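Local coordinates for nucleosome assembly protein 1, putative (Plasmodium falciparum, PDB 3FS3) that probably acts as a histone chaperone of the nucleosome assembly protein family, binding histones and chromatin, at residues Asn207-Lys211 and Arg234-His239; Lys105-Pro109 and Val138-Asp142; Leu175-Met181 and Leu192-Thr198. Residues are numbered along the deposited sequence.

Interaction 1: Asn207-Lys211 and Arg234-His239; sequences NILKK and RDSFFH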
loop_
_atom_site.group_PDB
_atom_site.type_symbol
_atom_site.label_atom_id
_atom_site.label_comp_id
_atom_site.label_asym_id
_atom_site.label_seq_id
_atom_site.Cartn_x
_atom_site.Cartn_y
_atom_site.Cartn_z
ATOM N N ASN A 207 22.710 8.885 -28.667
ATOM C CA ASN A 207 21.756 9.351 -27.674
ATOM C C ASN A 207 20.333 9.401 -28.238
ATOM O O ASN A 207 19.931 10.383 -28.862
ATOM C CB ASN A 207 22.175 10.726 -27.154
ATOM C CG ASN A 207 21.366 11.169 -25.946
ATOM O OD1 ASN A 207 20.497 10.446 -25.457
ATOM N ND2 ASN A 207 21.656 12.368 -25.457
ATOM N N ILE A 208 19.578 8.330 -28.006
ATOM C CA ILE A 208 18.199 8.229 -28.477
ATOM C C ILE A 208 17.308 9.308 -27.880
ATOM O O ILE A 208 16.247 9.607 -28.423
ATOM C CB ILE A 208 17.582 6.868 -28.121
ATOM C CG1 ILE A 208 17.682 6.639 -26.613
ATOM C CG2 ILE A 208 18.279 5.764 -28.893
ATOM C CD1 ILE A 208 17.070 5.348 -26.145
ATOM N N LEU A 209 17.729 9.885 -26.761
ATOM C CA LEU A 209 16.941 10.933 -26.121
ATOM C C LEU A 209 16.913 12.169 -27.014
ATOM O O LEU A 209 16.178 13.122 -26.751
ATOM C CB LEU A 209 17.532 11.291 -24.755
ATOM C CG LEU A 209 17.598 10.185 -23.699
ATOM C CD1 LEU A 209 18.176 10.756 -22.417
ATOM C CD2 LEU A 209 16.209 9.616 -23.444
ATOM N N LYS A 210 17.724 12.138 -28.070
ATOM C CA LYS A 210 17.819 13.236 -29.029
ATOM C C LYS A 210 17.608 12.742 -30.459
ATOM O O LYS A 210 17.917 11.591 -30.777
ATOM C CB LYS A 210 19.195 13.908 -28.935
ATOM C CG LYS A 210 19.283 15.061 -27.952
ATOM C CD LYS A 210 18.901 14.651 -26.542
ATOM C CE LYS A 210 18.878 15.857 -25.621
ATOM N NZ LYS A 210 18.431 15.500 -24.248
ATOM N N LYS A 211 17.079 13.616 -31.312
ATOM C CA LYS A 211 16.845 13.289 -32.719
ATOM C C LYS A 211 16.216 14.467 -33.460
ATOM O O LYS A 211 16.618 15.618 -33.279
ATOM C CB LYS A 211 15.936 12.064 -32.859
ATOM C CG LYS A 211 14.443 12.369 -32.826
ATOM C CD LYS A 211 13.664 11.304 -33.590
ATOM C CE LYS A 211 14.089 11.262 -35.057
ATOM N NZ LYS A 211 13.498 10.116 -35.799
ATOM N N ARG A 234 13.236 12.927 -27.833
ATOM C CA ARG A 234 11.958 12.232 -27.949
ATOM C C ARG A 234 11.753 11.273 -26.778
ATOM O O ARG A 234 12.650 11.072 -25.961
ATOM C CB ARG A 234 11.901 11.450 -29.261
ATOM C CG ARG A 234 13.014 10.431 -29.401
ATOM C CD ARG A 234 12.856 9.601 -30.656
ATOM N NE ARG A 234 14.000 8.719 -30.855
ATOM C CZ ARG A 234 14.191 7.986 -31.944
ATOM N NH1 ARG A 234 13.308 8.031 -32.935
ATOM N NH2 ARG A 234 15.265 7.215 -32.047
ATOM N N ASP A 235 10.567 10.678 -26.709
ATOM C CA ASP A 235 10.240 9.746 -25.642
ATOM C C ASP A 235 11.126 8.507 -25.661
ATOM O O ASP A 235 11.451 7.969 -26.720
ATOM C CB ASP A 235 8.776 9.336 -25.747
ATOM C CG ASP A 235 7.833 10.492 -25.496
ATOM O OD1 ASP A 235 7.942 11.113 -24.419
ATOM O OD2 ASP A 235 6.987 10.777 -26.372
ATOM N N SER A 236 11.516 8.058 -24.476
ATOM C CA SER A 236 12.367 6.887 -24.358
ATOM C C SER A 236 12.389 6.360 -22.940
ATOM O O SER A 236 12.282 7.121 -21.972
ATOM C CB SER A 236 13.794 7.226 -24.773
ATOM O OG SER A 236 14.689 6.210 -24.352
ATOM N N PHE A 237 12.537 5.049 -22.818
ATOM C CA PHE A 237 12.593 4.430 -21.515
ATOM C C PHE A 237 13.731 5.026 -20.690
ATOM O O PHE A 237 13.629 5.177 -19.477
ATOM C CB PHE A 237 12.841 2.927 -21.650
ATOM C CG PHE A 237 13.259 2.281 -20.369
ATOM C CD1 PHE A 237 12.346 2.113 -19.333
ATOM C CD2 PHE A 237 14.575 1.884 -20.173
ATOM C CE1 PHE A 237 12.739 1.557 -18.119
ATOM C CE2 PHE A 237 14.975 1.328 -18.964
ATOM C CZ PHE A 237 14.057 1.164 -17.935
ATOM N N PHE A 238 14.821 5.365 -21.361
ATOM C CA PHE A 238 15.989 5.881 -20.674
ATOM C C PHE A 238 15.839 7.243 -20.006
ATOM O O PHE A 238 16.761 7.734 -19.349
ATOM C CB PHE A 238 17.176 5.802 -21.636
ATOM C CG PHE A 238 17.566 4.382 -21.958
ATOM C CD1 PHE A 238 18.469 3.694 -21.150
ATOM C CD2 PHE A 238 16.961 3.701 -23.016
ATOM C CE1 PHE A 238 18.762 2.342 -21.387
ATOM C CE2 PHE A 238 17.242 2.355 -23.266
ATOM C CZ PHE A 238 18.147 1.670 -22.447
ATOM N N HIS A 239 14.656 7.835 -20.144
ATOM C CA HIS A 239 14.370 9.105 -19.492
ATOM C C HIS A 239 14.181 8.775 -18.017
ATOM O O HIS A 239 14.125 9.662 -17.170
ATOM C CB HIS A 239 13.099 9.731 -20.065
ATOM C CG HIS A 239 13.345 10.598 -21.259
ATOM N ND1 HIS A 239 12.591 10.519 -22.408
ATOM C CD2 HIS A 239 14.263 11.569 -21.476
ATOM C CE1 HIS A 239 13.034 11.404 -23.284
ATOM N NE2 HIS A 239 14.048 12.053 -22.743
#

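Interaction 2: Lys105-Pro109 and Val138-Asp142; sequences KIGTP and VYLND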
loop_
_atom_site.group_PDB
_atom_site.type_symbol
_atom_site.label_atom_id
_atom_site.label_comp_id
_atom_site.label_asym_id
_atom_site.label_seq_id
_atom_site.Cartn_x
_atom_site.Cartn_y
_atom_site.Cartn_z
ATOM N N LYS A 105 29.395 -9.907 -25.814
ATOM C CA LYS A 105 28.935 -8.577 -26.183
ATOM C C LYS A 105 27.430 -8.554 -26.430
ATOM O O LYS A 105 26.954 -7.931 -27.382
ATOM C CB LYS A 105 29.677 -8.073 -27.425
ATOM C CG LYS A 105 31.176 -7.882 -27.221
ATOM C CD LYS A 105 31.765 -6.931 -28.256
ATOM C CE LYS A 105 31.576 -7.442 -29.684
ATOM N NZ LYS A 105 32.055 -6.448 -30.695
ATOM N N ILE A 106 26.681 -9.246 -25.576
ATOM C CA ILE A 106 25.231 -9.259 -25.697
ATOM C C ILE A 106 24.601 -9.549 -24.341
ATOM O O ILE A 106 25.187 -10.242 -23.509
ATOM C CB ILE A 106 24.756 -10.288 -26.759
ATOM C CG1 ILE A 106 23.290 -10.023 -27.107
ATOM C CG2 ILE A 106 24.948 -11.705 -26.265
ATOM C CD1 ILE A 106 23.045 -8.652 -27.766
ATOM N N GLY A 107 23.418 -8.991 -24.108
ATOM C CA GLY A 107 22.747 -9.192 -22.834
ATOM C C GLY A 107 22.264 -10.614 -22.668
ATOM O O GLY A 107 21.815 -11.214 -23.633
ATOM N N THR A 108 22.372 -11.158 -21.457
ATOM C CA THR A 108 21.915 -12.518 -21.166
ATOM C C THR A 108 22.089 -13.458 -22.368
ATOM O O THR A 108 21.115 -13.961 -22.916
ATOM C CB THR A 108 20.421 -12.500 -20.749
ATOM O OG1 THR A 108 19.620 -12.025 -21.840
ATOM C CG2 THR A 108 20.210 -11.572 -19.556
ATOM N N PRO A 109 23.341 -13.716 -22.783
ATOM C CA PRO A 109 23.596 -14.595 -23.927
ATOM C C PRO A 109 23.032 -16.009 -23.854
ATOM O O PRO A 109 22.786 -16.622 -24.891
ATOM C CB PRO A 109 25.120 -14.574 -24.053
ATOM C CG PRO A 109 25.568 -14.376 -22.631
ATOM C CD PRO A 109 24.603 -13.330 -22.122
ATOM N N VAL A 138 18.345 -5.059 -25.263
ATOM C CA VAL A 138 18.783 -6.421 -25.527
ATOM C C VAL A 138 20.175 -6.664 -24.924
ATOM O O VAL A 138 20.618 -7.805 -24.822
ATOM C CB VAL A 138 18.839 -6.728 -27.048
ATOM C CG1 VAL A 138 17.433 -6.628 -27.658
ATOM C CG2 VAL A 138 19.802 -5.773 -27.741
ATOM N N TYR A 139 20.859 -5.593 -24.534
ATOM C CA TYR A 139 22.185 -5.709 -23.928
ATOM C C TYR A 139 22.075 -5.832 -22.408
ATOM O O TYR A 139 23.075 -5.986 -21.712
ATOM C CB TYR A 139 23.032 -4.482 -24.279
ATOM C CG TYR A 139 23.524 -4.491 -25.708
ATOM C CD1 TYR A 139 24.708 -5.144 -26.047
ATOM C CD2 TYR A 139 22.779 -3.899 -26.734
ATOM C CE1 TYR A 139 25.145 -5.215 -27.367
ATOM C CE2 TYR A 139 23.205 -3.969 -28.069
ATOM C CZ TYR A 139 24.390 -4.633 -28.373
ATOM O OH TYR A 139 24.812 -4.762 -29.678
ATOM N N LEU A 140 20.850 -5.768 -21.898
ATOM C CA LEU A 140 20.613 -5.852 -20.464
ATOM C C LEU A 140 21.007 -7.245 -19.932
ATOM O O LEU A 140 20.555 -8.267 -20.453
ATOM C CB LEU A 140 19.131 -5.525 -20.196
ATOM C CG LEU A 140 18.715 -4.865 -18.875
ATOM C CD1 LEU A 140 19.697 -3.765 -18.497
ATOM C CD2 LEU A 140 17.303 -4.305 -19.004
ATOM N N ASN A 141 21.890 -7.277 -18.930
ATOM C CA ASN A 141 22.345 -8.535 -18.329
ATOM C C ASN A 141 21.628 -8.823 -17.025
ATOM O O ASN A 141 21.409 -9.980 -16.667
ATOM C CB ASN A 141 23.847 -8.511 -18.019
ATOM C CG ASN A 141 24.703 -8.999 -19.177
ATOM O OD1 ASN A 141 24.202 -9.599 -20.131
ATOM N ND2 ASN A 141 26.004 -8.758 -19.089
ATOM N N ASP A 142 21.264 -7.772 -16.300
ATOM C CA ASP A 142 20.617 -7.996 -15.024
ATOM C C ASP A 142 20.046 -6.721 -14.430
ATOM O O ASP A 142 20.540 -5.620 -14.689
ATOM C CB ASP A 142 21.643 -8.614 -14.067
ATOM C CG ASP A 142 21.019 -9.163 -12.792
ATOM O OD1 ASP A 142 19.864 -9.634 -12.828
ATOM O OD2 ASP A 142 21.706 -9.145 -11.750
HETATM O O HOH W 1 27.276 -10.296 -21.466
HETATM O O HOH W 2 20.041 -10.108 -25.484
HETATM O O HOH W 3 18.515 -9.671 -21.636
#

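Interaction 3: Leu175-Met181 and Leu192-Thr198; sequences LTKTYHM and LLHTEAT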
loop_
_atom_site.group_PDB
_atom_site.type_symbol
_atom_site.label_atom_id
_atom_site.label_comp_id
_atom_site.label_asym_id
_atom_site.label_seq_id
_atom_site.Cartn_x
_atom_site.Cartn_y
_atom_site.Cartn_z
ATOM N N LEU A 175 23.761 1.147 -14.849
ATOM C CA LEU A 175 22.975 2.368 -14.696
ATOM C C LEU A 175 22.107 2.165 -13.453
ATOM O O LEU A 175 21.372 1.176 -13.358
ATOM C CB LEU A 175 22.075 2.617 -15.921
ATOM C CG LEU A 175 22.738 2.897 -17.273
ATOM C CD1 LEU A 175 21.664 3.321 -18.276
ATOM C CD2 LEU A 175 23.788 3.996 -17.127
ATOM N N THR A 176 22.197 3.084 -12.496
ATOM C CA THR A 176 21.416 2.967 -11.271
ATOM C C THR A 176 20.464 4.133 -11.079
ATOM O O THR A 176 20.624 5.202 -11.671
ATOM C CB THR A 176 22.307 2.921 -10.033
ATOM O OG1 THR A 176 22.860 4.221 -9.805
ATOM C CG2 THR A 176 23.437 1.921 -10.217
ATOM N N LYS A 177 19.473 3.907 -10.231
ATOM C CA LYS A 177 18.477 4.907 -9.901
ATOM C C LYS A 177 18.243 4.744 -8.404
ATOM O O LYS A 177 17.850 3.669 -7.945
ATOM C CB LYS A 177 17.187 4.636 -10.676
ATOM C CG LYS A 177 16.091 5.668 -10.464
ATOM C CD LYS A 177 16.438 6.984 -11.119
ATOM C CE LYS A 177 15.332 8.019 -10.919
ATOM N NZ LYS A 177 14.167 7.820 -11.813
ATOM N N THR A 178 18.506 5.805 -7.646
ATOM C CA THR A 178 18.340 5.775 -6.198
ATOM C C THR A 178 17.105 6.541 -5.732
ATOM O O THR A 178 16.955 7.728 -6.014
ATOM C CB THR A 178 19.572 6.369 -5.492
ATOM O OG1 THR A 178 20.757 5.730 -5.982
ATOM C CG2 THR A 178 19.479 6.152 -3.979
ATOM N N TYR A 179 16.218 5.852 -5.022
ATOM C CA TYR A 179 15.007 6.476 -4.502
ATOM C C TYR A 179 15.184 6.733 -3.011
ATOM O O TYR A 179 15.253 5.795 -2.216
ATOM C CB TYR A 179 13.794 5.575 -4.749
ATOM C CG TYR A 179 13.383 5.548 -6.200
ATOM C CD1 TYR A 179 12.522 6.513 -6.721
ATOM C CD2 TYR A 179 13.934 4.618 -7.073
ATOM C CE1 TYR A 179 12.228 6.554 -8.084
ATOM C CE2 TYR A 179 13.651 4.649 -8.429
ATOM C CZ TYR A 179 12.802 5.617 -8.931
ATOM O OH TYR A 179 12.549 5.645 -10.282
ATOM N N HIS A 180 15.281 8.011 -2.649
ATOM C CA HIS A 180 15.453 8.423 -1.254
ATOM C C HIS A 180 14.090 8.663 -0.629
ATOM O O HIS A 180 13.312 9.480 -1.120
ATOM C CB HIS A 180 16.288 9.703 -1.186
ATOM C CG HIS A 180 17.735 9.496 -1.513
ATOM N ND1 HIS A 180 18.628 8.946 -0.618
ATOM C CD2 HIS A 180 18.442 9.756 -2.638
ATOM C CE1 HIS A 180 19.824 8.881 -1.176
ATOM N NE2 HIS A 180 19.738 9.366 -2.401
ATOM N N MET A 181 13.796 7.958 0.459
ATOM C CA MET A 181 12.496 8.112 1.097
ATOM C C MET A 181 12.497 8.025 2.619
ATOM O O MET A 181 13.395 7.435 3.221
ATOM C CB MET A 181 11.546 7.077 0.519
ATOM C CG MET A 181 11.528 7.109 -0.988
ATOM S SD MET A 181 10.866 5.617 -1.658
ATOM C CE MET A 181 9.113 5.964 -1.469
ATOM N N LEU A 192 8.101 9.852 -0.984
ATOM C CA LEU A 192 9.332 10.054 -1.745
ATOM C C LEU A 192 10.006 11.403 -1.504
ATOM O O LEU A 192 9.380 12.457 -1.627
ATOM C CB LEU A 192 9.044 9.892 -3.241
ATOM C CG LEU A 192 10.223 9.990 -4.211
ATOM C CD1 LEU A 192 11.227 8.882 -3.917
ATOM C CD2 LEU A 192 9.708 9.882 -5.638
ATOM N N LEU A 193 11.295 11.352 -1.174
ATOM C CA LEU A 193 12.085 12.553 -0.922
ATOM C C LEU A 193 12.667 13.086 -2.234
ATOM O O LEU A 193 12.298 14.167 -2.688
ATOM C CB LEU A 193 13.219 12.239 0.061
ATOM C CG LEU A 193 12.818 11.654 1.421
ATOM C CD1 LEU A 193 14.057 11.195 2.183
ATOM C CD2 LEU A 193 12.048 12.694 2.219
ATOM N N HIS A 194 13.577 12.320 -2.836
ATOM C CA HIS A 194 14.208 12.710 -4.097
ATOM C C HIS A 194 14.927 11.528 -4.758
ATOM O O HIS A 194 15.201 10.510 -4.114
ATOM C CB HIS A 194 15.199 13.855 -3.860
ATOM C CG HIS A 194 16.450 13.438 -3.152
ATOM N ND1 HIS A 194 17.658 13.292 -3.801
ATOM C CD2 HIS A 194 16.678 13.121 -1.855
ATOM C CE1 HIS A 194 18.576 12.905 -2.934
ATOM N NE2 HIS A 194 18.008 12.792 -1.746
ATOM N N THR A 195 15.239 11.674 -6.045
ATOM C CA THR A 195 15.899 10.614 -6.797
ATOM C C THR A 195 17.250 10.985 -7.423
ATOM O O THR A 195 17.496 12.137 -7.782
ATOM C CB THR A 195 14.968 10.090 -7.906
ATOM O OG1 THR A 195 14.581 11.170 -8.767
ATOM C CG2 THR A 195 13.723 9.475 -7.296
ATOM N N GLU A 196 18.115 9.980 -7.546
ATOM C CA GLU A 196 19.449 10.135 -8.124
ATOM C C GLU A 196 19.660 9.105 -9.223
ATOM O O GLU A 196 19.553 7.906 -8.984
ATOM C CB GLU A 196 20.533 9.910 -7.070
ATOM C CG GLU A 196 20.695 10.994 -6.036
ATOM C CD GLU A 196 21.733 10.615 -4.994
ATOM O OE1 GLU A 196 22.875 10.286 -5.381
ATOM O OE2 GLU A 196 21.407 10.643 -3.787
ATOM N N ALA A 197 19.984 9.569 -10.421
ATOM C CA ALA A 197 20.220 8.661 -11.531
ATOM C C ALA A 197 21.620 8.865 -12.088
ATOM O O ALA A 197 22.131 9.988 -12.141
ATOM C CB ALA A 197 19.192 8.888 -12.619
ATOM N N THR A 198 22.250 7.770 -12.492
ATOM C CA THR A 198 23.575 7.853 -13.070
ATOM C C THR A 198 23.442 8.567 -14.406
ATOM O O THR A 198 22.415 8.465 -15.074
ATOM C CB THR A 198 24.181 6.442 -13.282
ATOM O OG1 THR A 198 25.105 6.462 -14.383
ATOM C CG2 THR A 198 23.097 5.449 -13.547
HETATM O O HOH W 4 21.846 6.243 -8.316
#

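Interaction 1: Asn207-Lys211 and Arg234-His239
R234, L209 and I208 carry most of this contact, in which a type I turn from N207 to K210 is laid against the chain leading into a 3-10 segment that starts at F237. Both pieces belong to the connection between strand 192-197 and helix 260-289, brought together although 22 residues separate them. R234 buries the largest area. R234 N gives a weak hydrogen bond to L209 O (3.1 Å), and the side chain then runs back along the turn so that R234 NE reaches I208 O in a second weak bond of 3.4 Å. The guanidinium has K211 CB over one face, and K211 NZ lies 3.5 Å from R234 NH1, two like charges side by side; K211 is poorly ordered. L209 works through CD2, which sits over the face of the H239 ring, 3.4 Å from its centroid, in a CH-pi contact, and also touches S236 CB at 3.6 Å. The end of the I208 side chain reaches across: I208 CD1 meets F238 CD2 at 3.5 Å and S236 OG at 3.1 Å. D133 of helix 131-137 hydrogen-bonds S236 OG, and I136 packs on both I208 and F238, so the contact lies over that helix. With both cross-segment hydrogen bonds weak, and two positive side chains close together, the apolar contacts of I208 and L209 probably contribute much of the cohesion.

Interaction 2: Lys105-Pro109 and Val138-Asp142
V138 comes straight off helix 131-137 and offers its carbonyl to the loop 105-109. V138 O takes a weak hydrogen bond from G107 N (3.1 Å), and water 2 bridges V138 O (2.5 Å) to G107 O (2.8 Å). Y139 follows, its ring presenting one face to I106: I106 CD1 is 4.2 Å from the ring centroid, a CH-pi contact. The backbones are tightest here, with G107 CA 3.7 Å from Y139 CA. L140 opens the strand, and L140 O is 3.4 Å from G107 CA in a CA-H...O contact, while water 3 joins L140 O (2.7 Å) to T108 OG1 (2.6 Å), a hydroxyl also hydrogen-bonded to L111 O. N141 makes the strongest direct link, N141 OD1 accepting from T108 N at 2.7 Å. Water 1 accepts from N141 ND2 (3.1 Å) and lies 2.9 Å from I106 O. N141 and D142 both face Y163, a classic beta bulge at the start of strand 140-147, the outermost of the sheet within this chain. The loop thus lies beside the beginning of that strand, with T108 packed on L98 of helix 49-99 and on F114 and W115 of helix 114-120, while L140 reaches F162 and F164 of strand 158-164.

Interaction 3: Leu175-Met181 and Leu192-Thr198
Strands 174-181 and 192-197 form a beta hairpin at one edge of the four-stranded antiparallel sheet within this chain, their axes 4.6 Å apart and their directions 167° from each other. L175 lies beside T198, before the first bridge, and packs on F164 and F241. T176 O accepts from T198 N (3.1 Å), and T176 OG1 shares water 4 with T178 OG1 and E196 O. K177 stands opposite A197 in a non-hydrogen-bonded pair; K177 CD touches A197 CB at 3.7 Å, while the ammonium forms a salt bridge with D270 of helix 260-289 and bonds to F240 O. T178 and E196 make a hydrogen-bonded pair, T178 N to E196 O at 2.7 Å and E196 N to T178 O at 3.0 Å. Y179 returns to the K177 side and packs Y179 CD1 against T195 CG2 (3.2 Å); its hydroxyl also bonds D270. K177, Y179, M181 and L192 thus share the face turned to helix 260-289.

H180 N bonds to H194 O (2.9 Å), but H180 O receives both L193 N (2.8 Å) and, weakly, H194 N (3.3 Å), a classic beta bulge. On the face bearing T178 and E196, the H180 and H194 rings form an offset stack, centroids 4.2 Å apart and planes at 9°, and H180 NE2 donates to E196 OE2 at just 2.5 Å. The bulge shifts the register by one, so that M181 pairs with L192, M181 CG meeting L192 CD1 at 3.4 Å.

All three contacts belong to one chain and follow in series, with interaction 2 closed first, then interaction 3, then interaction 1. Interactions 2 and 3 reach the same sheet, interaction 2 at strand 140-147, outermost within this chain, and interaction 3 at the hairpin 174-181/192-197; their centres lie 24 Å apart, with nearest atoms about 7 Å from each other. Interaction 1 belongs to the connection after the last strand; its centre is 20 Å from that of interaction 2 and 19 Å from that of interaction 3, though its nearest atoms come within about 4 Å of the latter. Strand 158-164 is a common neighbour: F164 is touched by F238, L140 and L175, one from each contact.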